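Local coordinates for protein beta-galactosidase (Trichoderma reesei, PDB 3OG2) that probably hydrolyses terminal non-reducing beta-D-galactose residues from beta-D-galactosides, as a glycoprotein of glycoside hydrolase family 35, at residues G281-F292 / P336-S347; Q530-Q538 / M549-Y558. All coordinates share one frame; numbering follows the deposited sequence. Where two conformers were deposited one is given.

Contact 1: residues G281-F292 / P336-S347; sequences GGAFDPFGGWGF and PGGYTSYDYGAS. With MAN (alpha-D-mannopyranose), chain C; GLC (alpha-D-glucopyranose), chain B.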
loop_
_atom_site.group_PDB
_atom_site.type_symbol
_atom_site.label_atom_id
_atom_site.label_comp_id
_atom_site.label_asym_id
_atom_site.label_seq_id
_atom_site.Cartn_x
_atom_site.Cartn_y
_atom_site.Cartn_z
ATOM N N GLY A 281 -8.016 3.952 1.884
ATOM C CA GLY A 281 -7.979 3.426 0.523
ATOM C C GLY A 281 -8.136 1.916 0.478
ATOM O O GLY A 281 -7.990 1.352 -0.627
ATOM N N GLY A 282 -8.364 1.279 1.598
ATOM C CA GLY A 282 -8.543 -0.162 1.643
ATOM C C GLY A 282 -8.670 -0.543 3.111
ATOM O O GLY A 282 -9.099 0.267 3.962
ATOM N N ALA A 283 -8.252 -1.757 3.410
ATOM C CA ALA A 283 -8.250 -2.240 4.802
ATOM C C ALA A 283 -7.135 -3.245 4.952
ATOM O O ALA A 283 -6.841 -3.944 3.972
ATOM C CB ALA A 283 -9.582 -2.898 5.099
ATOM N N PHE A 284 -6.520 -3.326 6.137
ATOM C CA PHE A 284 -5.661 -4.485 6.389
ATOM C C PHE A 284 -6.574 -5.673 6.704
ATOM O O PHE A 284 -7.796 -5.554 6.906
ATOM C CB PHE A 284 -4.671 -4.182 7.495
ATOM C CG PHE A 284 -5.220 -3.717 8.833
ATOM C CD1 PHE A 284 -5.805 -4.622 9.723
ATOM C CD2 PHE A 284 -5.163 -2.389 9.235
ATOM C CE1 PHE A 284 -6.328 -4.260 10.968
ATOM C CE2 PHE A 284 -5.671 -2.016 10.485
ATOM C CZ PHE A 284 -6.238 -2.933 11.346
ATOM N N ASP A 285 -5.977 -6.865 6.764
ATOM C CA ASP A 285 -6.732 -8.104 6.959
ATOM C C ASP A 285 -5.883 -8.997 7.870
ATOM O O ASP A 285 -4.699 -9.151 7.560
ATOM C CB ASP A 285 -7.000 -8.782 5.615
ATOM C CG ASP A 285 -7.995 -9.927 5.685
ATOM O OD1 ASP A 285 -9.050 -9.808 6.373
ATOM O OD2 ASP A 285 -7.805 -10.977 5.027
ATOM N N PRO A 286 -6.375 -9.533 8.948
ATOM C CA PRO A 286 -5.590 -10.366 9.856
ATOM C C PRO A 286 -5.481 -11.808 9.371
ATOM O O PRO A 286 -6.223 -12.259 8.487
ATOM C CB PRO A 286 -6.418 -10.385 11.171
ATOM C CG PRO A 286 -7.844 -10.268 10.637
ATOM C CD PRO A 286 -7.795 -9.345 9.427
ATOM N N PHE A 287 -4.546 -12.532 9.986
ATOM C CA PHE A 287 -4.659 -13.978 9.880
ATOM C C PHE A 287 -6.106 -14.393 10.268
ATOM O O PHE A 287 -6.678 -13.796 11.184
ATOM C CB PHE A 287 -3.647 -14.656 10.787
ATOM C CG PHE A 287 -2.296 -14.898 10.157
ATOM C CD1 PHE A 287 -2.104 -15.942 9.229
ATOM C CD2 PHE A 287 -1.217 -14.094 10.533
ATOM C CE1 PHE A 287 -0.856 -16.190 8.669
ATOM C CE2 PHE A 287 0.030 -14.330 9.966
ATOM C CZ PHE A 287 0.220 -15.366 9.061
ATOM N N GLY A 288 -6.617 -15.399 9.577
ATOM C CA GLY A 288 -8.005 -15.858 9.766
ATOM C C GLY A 288 -9.012 -14.823 9.248
ATOM O O GLY A 288 -10.205 -14.916 9.569
ATOM N N GLY A 289 -8.590 -13.875 8.428
ATOM C CA GLY A 289 -9.433 -12.813 7.909
ATOM C C GLY A 289 -10.215 -13.233 6.702
ATOM O O GLY A 289 -10.427 -14.409 6.389
ATOM N N TRP A 290 -10.669 -12.201 5.996
ATOM C CA TRP A 290 -11.669 -12.379 4.955
ATOM C C TRP A 290 -11.061 -12.381 3.560
ATOM O O TRP A 290 -11.761 -12.671 2.572
ATOM C CB TRP A 290 -12.770 -11.281 5.000
ATOM C CG TRP A 290 -13.483 -11.444 6.314
ATOM C CD1 TRP A 290 -13.257 -10.636 7.401
ATOM C CD2 TRP A 290 -14.440 -12.410 6.692
ATOM N NE1 TRP A 290 -14.066 -11.077 8.428
ATOM C CE2 TRP A 290 -14.794 -12.152 8.019
ATOM C CE3 TRP A 290 -15.062 -13.476 6.021
ATOM C CZ2 TRP A 290 -15.731 -12.908 8.730
ATOM C CZ3 TRP A 290 -16.001 -14.240 6.728
ATOM C CH2 TRP A 290 -16.312 -13.941 8.048
ATOM N N GLY A 291 -9.805 -12.045 3.447
ATOM C CA GLY A 291 -9.108 -11.930 2.170
ATOM C C GLY A 291 -9.248 -10.529 1.600
ATOM O O GLY A 291 -10.260 -9.850 1.798
ATOM N N PHE A 292 -8.267 -10.098 0.835
ATOM C CA PHE A 292 -8.241 -8.733 0.328
ATOM C C PHE A 292 -9.240 -8.534 -0.815
ATOM O O PHE A 292 -9.570 -7.380 -1.108
ATOM C CB PHE A 292 -6.804 -8.348 -0.119
ATOM C CG PHE A 292 -5.974 -8.027 1.108
ATOM C CD1 PHE A 292 -6.339 -7.007 1.984
ATOM C CD2 PHE A 292 -4.804 -8.764 1.386
ATOM C CE1 PHE A 292 -5.551 -6.732 3.109
ATOM C CE2 PHE A 292 -4.034 -8.446 2.486
ATOM C CZ PHE A 292 -4.361 -7.424 3.359
ATOM N N PRO A 336 2.213 -9.261 13.454
ATOM C CA PRO A 336 1.339 -10.406 13.633
ATOM C C PRO A 336 -0.121 -10.163 13.293
ATOM O O PRO A 336 -0.839 -11.148 13.091
ATOM C CB PRO A 336 1.400 -10.704 15.143
ATOM C CG PRO A 336 2.783 -10.183 15.517
ATOM C CD PRO A 336 2.906 -8.916 14.706
ATOM N N GLY A 337 -0.549 -8.905 13.244
ATOM C CA GLY A 337 -1.944 -8.576 12.918
ATOM C C GLY A 337 -2.286 -8.652 11.446
ATOM O O GLY A 337 -3.428 -8.272 11.078
ATOM N N GLY A 338 -1.322 -9.066 10.632
ATOM C CA GLY A 338 -1.508 -9.281 9.207
ATOM C C GLY A 338 -0.703 -10.510 8.807
ATOM O O GLY A 338 -0.009 -11.118 9.611
ATOM N N TYR A 339 -0.833 -10.844 7.527
ATOM C CA TYR A 339 -0.163 -12.012 6.957
ATOM C C TYR A 339 0.722 -11.549 5.823
ATOM O O TYR A 339 1.169 -10.401 5.816
ATOM C CB TYR A 339 -1.192 -13.106 6.649
ATOM C CG TYR A 339 -2.382 -12.667 5.853
ATOM C CD1 TYR A 339 -3.574 -12.210 6.493
ATOM C CD2 TYR A 339 -2.344 -12.697 4.442
ATOM C CE1 TYR A 339 -4.665 -11.805 5.715
ATOM C CE2 TYR A 339 -3.445 -12.286 3.700
ATOM C CZ TYR A 339 -4.591 -11.841 4.352
ATOM O OH TYR A 339 -5.673 -11.455 3.600
ATOM N N THR A 340 1.084 -12.431 4.875
ATOM C CA THR A 340 2.110 -12.012 3.904
ATOM C C THR A 340 1.611 -10.918 2.994
ATOM O O THR A 340 2.309 -9.934 2.732
ATOM C CB THR A 340 2.560 -13.200 3.031
ATOM O OG1 THR A 340 2.922 -14.267 3.887
ATOM C CG2 THR A 340 3.793 -12.756 2.251
ATOM N N SER A 341 0.411 -11.046 2.445
ATOM C CA SER A 341 -0.038 -10.034 1.522
ATOM C C SER A 341 -0.274 -8.691 2.205
ATOM O O SER A 341 -0.840 -8.612 3.293
ATOM C CB SER A 341 -1.374 -10.544 0.903
ATOM O OG SER A 341 -1.884 -9.549 -0.024
ATOM N N TYR A 342 0.058 -7.593 1.509
ATOM C CA TYR A 342 -0.414 -6.259 1.927
ATOM C C TYR A 342 -1.160 -5.639 0.732
ATOM O O TYR A 342 -1.115 -4.445 0.481
ATOM C CB TYR A 342 0.705 -5.341 2.349
ATOM C CG TYR A 342 0.305 -4.221 3.312
ATOM C CD1 TYR A 342 -0.400 -4.451 4.505
ATOM C CD2 TYR A 342 0.633 -2.909 2.992
ATOM C CE1 TYR A 342 -0.751 -3.398 5.364
ATOM C CE2 TYR A 342 0.307 -1.831 3.864
ATOM C CZ TYR A 342 -0.394 -2.125 5.026
ATOM O OH TYR A 342 -0.657 -1.051 5.837
ATOM N N ASP A 343 -1.942 -6.474 0.006
ATOM C CA ASP A 343 -2.704 -5.925 -1.111
ATOM C C ASP A 343 -3.619 -4.780 -0.650
ATOM O O ASP A 343 -3.784 -3.805 -1.386
ATOM C CB ASP A 343 -3.554 -7.023 -1.739
ATOM C CG ASP A 343 -4.482 -6.528 -2.830
ATOM O OD1 ASP A 343 -4.050 -6.537 -4.022
ATOM O OD2 ASP A 343 -5.614 -6.106 -2.498
ATOM N N TYR A 344 -4.169 -4.935 0.546
ATOM C CA TYR A 344 -4.921 -3.819 1.204
ATOM C C TYR A 344 -6.261 -3.607 0.539
ATOM O O TYR A 344 -6.976 -2.683 0.956
ATOM C CB TYR A 344 -4.094 -2.522 1.284
ATOM C CG TYR A 344 -4.376 -1.674 2.503
ATOM C CD1 TYR A 344 -3.821 -1.994 3.758
ATOM C CD2 TYR A 344 -5.193 -0.538 2.387
ATOM C CE1 TYR A 344 -4.089 -1.198 4.873
ATOM C CE2 TYR A 344 -5.467 0.259 3.499
ATOM C CZ TYR A 344 -4.908 -0.087 4.711
ATOM O OH TYR A 344 -5.206 0.716 5.809
ATOM N N GLY A 345 -6.638 -4.376 -0.489
ATOM C CA GLY A 345 -7.822 -3.997 -1.264
ATOM C C GLY A 345 -7.613 -2.667 -2.013
ATOM O O GLY A 345 -8.619 -2.061 -2.394
ATOM N N ALA A 346 -6.372 -2.244 -2.240
ATOM C CA ALA A 346 -6.067 -0.918 -2.781
ATOM C C ALA A 346 -6.419 -0.815 -4.265
ATOM O O ALA A 346 -6.652 -1.799 -4.969
ATOM C CB ALA A 346 -4.579 -0.625 -2.600
ATOM N N SER A 347 -6.436 0.434 -4.722
ATOM C CA SER A 347 -6.730 0.706 -6.154
ATOM C C SER A 347 -5.704 0.090 -7.079
ATOM O O SER A 347 -6.099 -0.250 -8.198
ATOM C CB SER A 347 -6.825 2.198 -6.426
ATOM O OG SER A 347 -5.647 2.875 -6.056
HETATM C C1 MAN C . -13.017 -12.479 14.843
HETATM C C2 MAN C . -13.498 -11.035 15.007
HETATM C C3 MAN C . -14.387 -10.679 13.803
HETATM C C4 MAN C . -13.629 -10.910 12.485
HETATM C C5 MAN C . -13.168 -12.367 12.428
HETATM C C6 MAN C . -12.296 -12.612 11.189
HETATM O O2 MAN C . -12.339 -10.220 15.006
HETATM O O3 MAN C . -14.826 -9.331 13.885
HETATM O O4 MAN C . -14.528 -10.671 11.405
HETATM O O5 MAN C . -12.368 -12.644 13.603
HETATM O O6 MAN C . -11.158 -11.764 11.198
HETATM C C1 GLC B . -8.015 -7.637 14.011
HETATM C C2 GLC B . -7.273 -6.419 14.496
HETATM C C3 GLC B . -8.132 -5.216 14.808
HETATM C C4 GLC B . -9.115 -4.978 13.664
HETATM C C5 GLC B . -9.883 -6.228 13.256
HETATM C C6 GLC B . -10.595 -6.048 11.912
HETATM O O2 GLC B . -6.323 -6.759 15.459
HETATM O O3 GLC B . -7.243 -4.094 14.870
HETATM O O4 GLC B . -9.934 -3.875 13.881
HETATM O O5 GLC B . -9.018 -7.354 13.085
HETATM O O6 GLC B . -11.807 -6.795 11.964
HETATM O O HOH W 1 -6.359 2.815 -3.143
HETATM O O HOH W 2 -2.244 -9.027 5.766
HETATM O O HOH W 3 -3.510 -11.602 12.432
HETATM O O HOH W 4 -5.983 -12.028 0.920
#
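Ala283 N gives a hydrogen bond to Tyr344 O at 2.9 Å, where two irregular loops run side by side; the same oxygen takes a CA-H...O contact from Gly282. A side chain on Gly282 would run into that carbonyl. Farther along, Pro286 makes a CA-H...O contact with Gly337 O, and a type II turn carries the chain from Pro286 to Gly289. A type I' turn over Asp343-Ala346 shapes the other loop, its Gly345 N held by Asp343 OD2, an Asx turn whose carboxylate also pairs with Arg356.

Tyr339 is the hub of the side chains. With CG between backbone N and carbonyl carbon (chi1 51°), its ring reaches into the 281-292 loop, and OH donates to the anti lone pair of Asp285 OD2 at 2.6 Å. Gly291 N reaches that oxygen from above the carboxylate plane, while Trp290 N takes the syn side of OD1; three donors thus fix the carboxylate. Tyr339 CB sits 3.6 Å from the centroid of the Phe287 ring, squarely over its face, and the tyrosine ring turns its edge to the same face. Phe292 lays one face under the backbone of Asp343 and Tyr344, CD1 lying 3.3 Å from Tyr344 N. A water joins Asp285 O, Tyr339 N and Ser341 O.

Trp290 NE1 holds a glycan mannose through O4 at 3.0 Å. These are loops following strands 275-280 and 318-321 of the TIM barrel, and Tyr342 OH is hydrogen-bonded to Glu122 of the galactose site.

Contact 2: residues Q530-Q538 / M549-Y558; sequences QWTASSARQ and MVDRNSAYNY. With MAN (alpha-D-mannopyranose), chain D.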
loop_
_atom_site.group_PDB
_atom_site.type_symbol
_atom_site.label_atom_id
_atom_site.label_comp_id
_atom_site.label_asym_id
_atom_site.label_seq_id
_atom_site.Cartn_x
_atom_site.Cartn_y
_atom_site.Cartn_z
ATOM N N GLN A 530 -28.630 19.912 -23.028
ATOM C CA GLN A 530 -29.124 18.821 -22.221
ATOM C C GLN A 530 -28.774 17.500 -22.908
ATOM O O GLN A 530 -28.845 17.395 -24.142
ATOM C CB GLN A 530 -30.645 18.957 -22.076
ATOM C CG GLN A 530 -31.177 18.304 -20.829
ATOM C CD GLN A 530 -32.618 18.730 -20.615
ATOM O OE1 GLN A 530 -33.407 18.162 -21.338
ATOM N NE2 GLN A 530 -32.874 19.625 -19.708
ATOM N N TRP A 531 -28.429 16.467 -22.141
ATOM C CA TRP A 531 -28.111 15.215 -22.780
ATOM C C TRP A 531 -28.361 14.124 -21.747
ATOM O O TRP A 531 -28.287 14.413 -20.536
ATOM C CB TRP A 531 -26.658 15.217 -23.251
ATOM C CG TRP A 531 -25.653 15.646 -22.174
ATOM C CD1 TRP A 531 -25.396 16.811 -21.506
ATOM C CD2 TRP A 531 -24.673 14.774 -21.599
ATOM N NE1 TRP A 531 -24.341 16.677 -20.601
ATOM C CE2 TRP A 531 -23.863 15.461 -20.616
ATOM C CE3 TRP A 531 -24.392 13.392 -21.868
ATOM C CZ2 TRP A 531 -22.827 14.870 -19.900
ATOM C CZ3 TRP A 531 -23.378 12.850 -21.149
ATOM C CH2 TRP A 531 -22.627 13.540 -20.221
ATOM N N THR A 532 -28.638 12.924 -22.215
ATOM C CA THR A 532 -28.770 11.797 -21.297
ATOM C C THR A 532 -27.609 10.848 -21.529
ATOM O O THR A 532 -27.409 10.397 -22.662
ATOM C CB THR A 532 -30.121 11.080 -21.526
ATOM O OG1 THR A 532 -31.166 11.997 -21.171
ATOM C CG2 THR A 532 -30.241 9.872 -20.613
ATOM N N ALA A 533 -26.818 10.606 -20.489
ATOM C CA ALA A 533 -25.593 9.827 -20.676
ATOM C C ALA A 533 -25.911 8.388 -21.059
ATOM O O ALA A 533 -26.870 7.752 -20.606
ATOM C CB ALA A 533 -24.817 9.915 -19.372
ATOM N N SER A 534 -25.044 7.876 -21.958
ATOM C CA SER A 534 -25.230 6.513 -22.448
ATOM C C SER A 534 -23.913 6.064 -23.009
ATOM O O SER A 534 -22.957 6.823 -23.006
ATOM C CB SER A 534 -26.316 6.417 -23.528
ATOM O OG SER A 534 -25.822 6.969 -24.756
ATOM N N SER A 535 -23.865 4.842 -23.538
ATOM C CA SER A 535 -22.595 4.391 -24.125
ATOM C C SER A 535 -22.295 5.081 -25.431
ATOM O O SER A 535 -21.202 4.896 -25.982
ATOM C CB SER A 535 -22.673 2.877 -24.326
ATOM O OG SER A 535 -23.781 2.652 -25.170
ATOM N N ALA A 536 -23.251 5.861 -25.948
ATOM C CA ALA A 536 -23.017 6.611 -27.176
ATOM C C ALA A 536 -22.550 8.030 -26.882
ATOM O O ALA A 536 -23.310 8.842 -26.348
ATOM C CB ALA A 536 -24.294 6.660 -27.998
ATOM N N ARG A 537 -21.314 8.366 -27.219
ATOM C CA ARG A 537 -20.808 9.686 -26.927
ATOM C C ARG A 537 -21.552 10.760 -27.717
ATOM O O ARG A 537 -21.928 10.563 -28.883
ATOM C CB ARG A 537 -19.302 9.696 -27.324
ATOM C CG ARG A 537 -18.668 11.046 -27.083
ATOM C CD ARG A 537 -17.141 11.019 -27.146
ATOM N NE ARG A 537 -16.752 10.926 -28.581
ATOM C CZ ARG A 537 -15.476 10.735 -28.928
ATOM N NH1 ARG A 537 -14.502 10.598 -28.011
ATOM N NH2 ARG A 537 -15.127 10.663 -30.194
ATOM N N GLN A 538 -21.788 11.915 -27.112
ATOM C CA GLN A 538 -22.289 13.073 -27.807
ATOM C C GLN A 538 -21.141 14.099 -27.917
ATOM O O GLN A 538 -20.356 14.240 -26.967
ATOM C CB GLN A 538 -23.447 13.739 -27.050
ATOM C CG GLN A 538 -24.473 12.767 -26.502
ATOM C CD GLN A 538 -25.231 12.036 -27.590
ATOM O OE1 GLN A 538 -26.003 12.716 -28.320
ATOM N NE2 GLN A 538 -25.093 10.701 -27.680
ATOM N N MET A 549 -19.282 14.491 -24.416
ATOM C CA MET A 549 -20.231 14.124 -23.364
ATOM C C MET A 549 -20.312 12.607 -23.316
ATOM O O MET A 549 -20.839 12.031 -24.289
ATOM C CB MET A 549 -21.576 14.741 -23.681
ATOM C CG MET A 549 -21.593 16.273 -23.468
ATOM S SD MET A 549 -22.970 17.027 -24.382
ATOM C CE MET A 549 -22.134 17.317 -25.929
ATOM N N VAL A 550 -19.841 11.975 -22.261
ATOM C CA VAL A 550 -19.759 10.531 -22.212
ATOM C C VAL A 550 -20.419 9.977 -20.947
ATOM O O VAL A 550 -20.713 10.724 -20.008
ATOM C CB VAL A 550 -18.284 10.061 -22.264
ATOM C CG1 VAL A 550 -17.657 10.484 -23.594
ATOM C CG2 VAL A 550 -17.472 10.586 -21.084
ATOM N N ASP A 551 -20.627 8.646 -20.930
ATOM C CA ASP A 551 -21.056 8.075 -19.651
ATOM C C ASP A 551 -19.822 7.742 -18.835
ATOM O O ASP A 551 -18.650 7.716 -19.265
ATOM C CB ASP A 551 -21.974 6.892 -19.863
ATOM C CG ASP A 551 -21.302 5.670 -20.440
ATOM O OD1 ASP A 551 -20.196 5.774 -21.022
ATOM O OD2 ASP A 551 -21.958 4.606 -20.353
ATOM N N ARG A 552 -20.070 7.451 -17.546
ATOM C CA ARG A 552 -18.974 7.175 -16.610
ATOM C C ARG A 552 -18.111 6.032 -17.068
ATOM O O ARG A 552 -16.888 6.088 -16.991
ATOM C CB ARG A 552 -19.586 6.789 -15.243
ATOM C CG ARG A 552 -18.491 6.533 -14.233
ATOM C CD ARG A 552 -19.078 5.858 -12.972
ATOM N NE ARG A 552 -19.926 6.768 -12.200
ATOM C CZ ARG A 552 -21.224 6.787 -12.003
ATOM N NH1 ARG A 552 -22.087 5.874 -12.518
ATOM N NH2 ARG A 552 -21.691 7.761 -11.242
ATOM N N ASN A 553 -18.736 4.941 -17.535
ATOM C CA ASN A 553 -17.934 3.783 -17.903
ATOM C C ASN A 553 -17.082 4.081 -19.132
ATOM O O ASN A 553 -16.007 3.483 -19.215
ATOM C CB ASN A 553 -18.836 2.565 -18.130
ATOM C CG ASN A 553 -19.388 2.105 -16.804
ATOM O OD1 ASN A 553 -20.367 2.644 -16.284
ATOM N ND2 ASN A 553 -18.790 1.062 -16.235
ATOM N N SER A 554 -17.506 4.972 -20.015
ATOM C CA SER A 554 -16.588 5.400 -21.088
ATOM C C SER A 554 -15.492 6.289 -20.521
ATOM O O SER A 554 -14.317 6.156 -20.925
ATOM C CB SER A 554 -17.377 6.186 -22.126
ATOM O OG SER A 554 -18.259 5.313 -22.774
ATOM N N ALA A 555 -15.833 7.205 -19.602
ATOM C CA ALA A 555 -14.812 8.093 -19.029
ATOM C C ALA A 555 -13.696 7.328 -18.327
ATOM O O ALA A 555 -12.543 7.723 -18.289
ATOM C CB ALA A 555 -15.454 9.026 -17.992
ATOM N N TYR A 556 -14.019 6.156 -17.780
ATOM C CA TYR A 556 -13.010 5.312 -17.137
ATOM C C TYR A 556 -11.861 4.995 -18.092
ATOM O O TYR A 556 -10.762 4.701 -17.625
ATOM C CB TYR A 556 -13.649 3.976 -16.799
ATOM C CG TYR A 556 -14.490 3.916 -15.541
ATOM C CD1 TYR A 556 -14.524 4.900 -14.565
ATOM C CD2 TYR A 556 -15.260 2.742 -15.352
ATOM C CE1 TYR A 556 -15.329 4.739 -13.420
ATOM C CE2 TYR A 556 -16.029 2.569 -14.201
ATOM C CZ TYR A 556 -16.064 3.577 -13.242
ATOM O OH TYR A 556 -16.818 3.405 -12.106
ATOM N N ASN A 557 -12.103 5.028 -19.401
ATOM C CA ASN A 557 -11.040 4.686 -20.351
ATOM C C ASN A 557 -10.319 5.880 -20.941
ATOM O O ASN A 557 -9.532 5.710 -21.869
ATOM C CB ASN A 557 -11.665 3.859 -21.524
ATOM C CG ASN A 557 -12.263 2.568 -20.971
ATOM O OD1 ASN A 557 -11.666 1.720 -20.313
ATOM N ND2 ASN A 557 -13.543 2.432 -21.307
ATOM N N TYR A 558 -10.543 7.071 -20.418
ATOM C CA TYR A 558 -9.808 8.256 -20.865
ATOM C C TYR A 558 -8.601 8.528 -19.951
ATOM O O TYR A 558 -8.604 8.148 -18.760
ATOM C CB TYR A 558 -10.725 9.518 -20.808
ATOM C CG TYR A 558 -11.695 9.649 -21.959
ATOM C CD1 TYR A 558 -12.731 8.700 -22.155
ATOM C CD2 TYR A 558 -11.657 10.709 -22.855
ATOM C CE1 TYR A 558 -13.628 8.850 -23.215
ATOM C CE2 TYR A 558 -12.551 10.864 -23.926
ATOM C CZ TYR A 558 -13.531 9.912 -24.074
ATOM O OH TYR A 558 -14.428 10.037 -25.145
HETATM C C1 MAN D . -19.656 -2.133 -13.938
HETATM C C2 MAN D . -20.239 -0.971 -13.148
HETATM C C3 MAN D . -21.756 -0.913 -13.448
HETATM C C4 MAN D . -21.970 -0.753 -14.974
HETATM C C5 MAN D . -21.323 -1.966 -15.684
HETATM C C6 MAN D . -21.409 -1.778 -17.203
HETATM O O2 MAN D . -19.604 0.225 -13.574
HETATM O O3 MAN D . -22.255 0.292 -12.797
HETATM O O4 MAN D . -23.359 -0.763 -15.228
HETATM O O5 MAN D . -19.937 -1.990 -15.330
HETATM O O6 MAN D . -20.951 -2.974 -17.853
HETATM O O HOH W 5 -20.523 7.853 -23.790
HETATM O O HOH W 6 -18.464 6.802 -25.250
HETATM O O HOH W 7 -19.073 3.306 -25.495
#
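Gln538 and Met549 form an antiparallel hydrogen-bonded pair where strands 538-542 and 545-551 of a mixed sheet meet, next to the strand-to-helix junction at Asp551. Gln538 N donates to Met549 O at 3.0 Å, and Met549 N returns the bond to Gln538 O at 2.8 Å; both are nearly straight.

The apolar part is a Met-aromatic contact. Trp531, on strand 527-532 of a neighbouring sheet, presents one indole face to Met549: CB stands 3.5 Å from the centroid of the six-membered ring, and SD 3.8 Å from that of the five-membered ring. With CG beside the backbone N (chi1 -72°) and SD anti to CA (chi2 160°), the methionine runs along the indole before CE bends off toward Gln538. At the rim of the indole, CH2 meets Val550 O. Replacing Trp531 by an alanine is likely to leave the Met549 thioether without its aromatic platform and to open a gap between the two sheets. Arg537 CD lies 3.6 Å from Val550 CG1, the two side chains side by side.

Among the polar groups, Arg537 NH1 donates within the guanidinium plane to Tyr558 OH at 2.9 Å. Salt bridges to Glu613 and Glu513 engage the same guanidinium. Gln538 bends back so that NE2 bonds Ala536 O, while OE1 accepts from Asn516 and Val517.

A water accepts from Asp551 N at the helix start and lies within hydrogen-bonding distance of Ser534 O. Asp551 is the N-cap of helix 552-555: its OD1 receives Ser554 N at 3.0 Å from above the carboxylate plane and Ser554 OG at 2.7 Å nearly head-on to the C-O bond.

Overall arrangement
The two contacts follow one another along the chain and belong to different parts of the protein, contact 1 to the family 35 TIM-barrel region and contact 2 to beta-galactosidase domain 2. Their centres are 35 Å apart and their nearest atoms about 11 Å, so they do not touch. Contact 1 lies deep, about 10 Å from the centre of the chain, with the Tyr342 side chain about 3 Å from that of Glu122, a galactose-binding residue; contact 2 lies about 31 Å from the centre, away from the galactose site. Helix 357-370 is touched from both: by Ser347 of contact 1 and by Arg552, Ala555 and Tyr556 of contact 2. Both also border glycans attached to the protein.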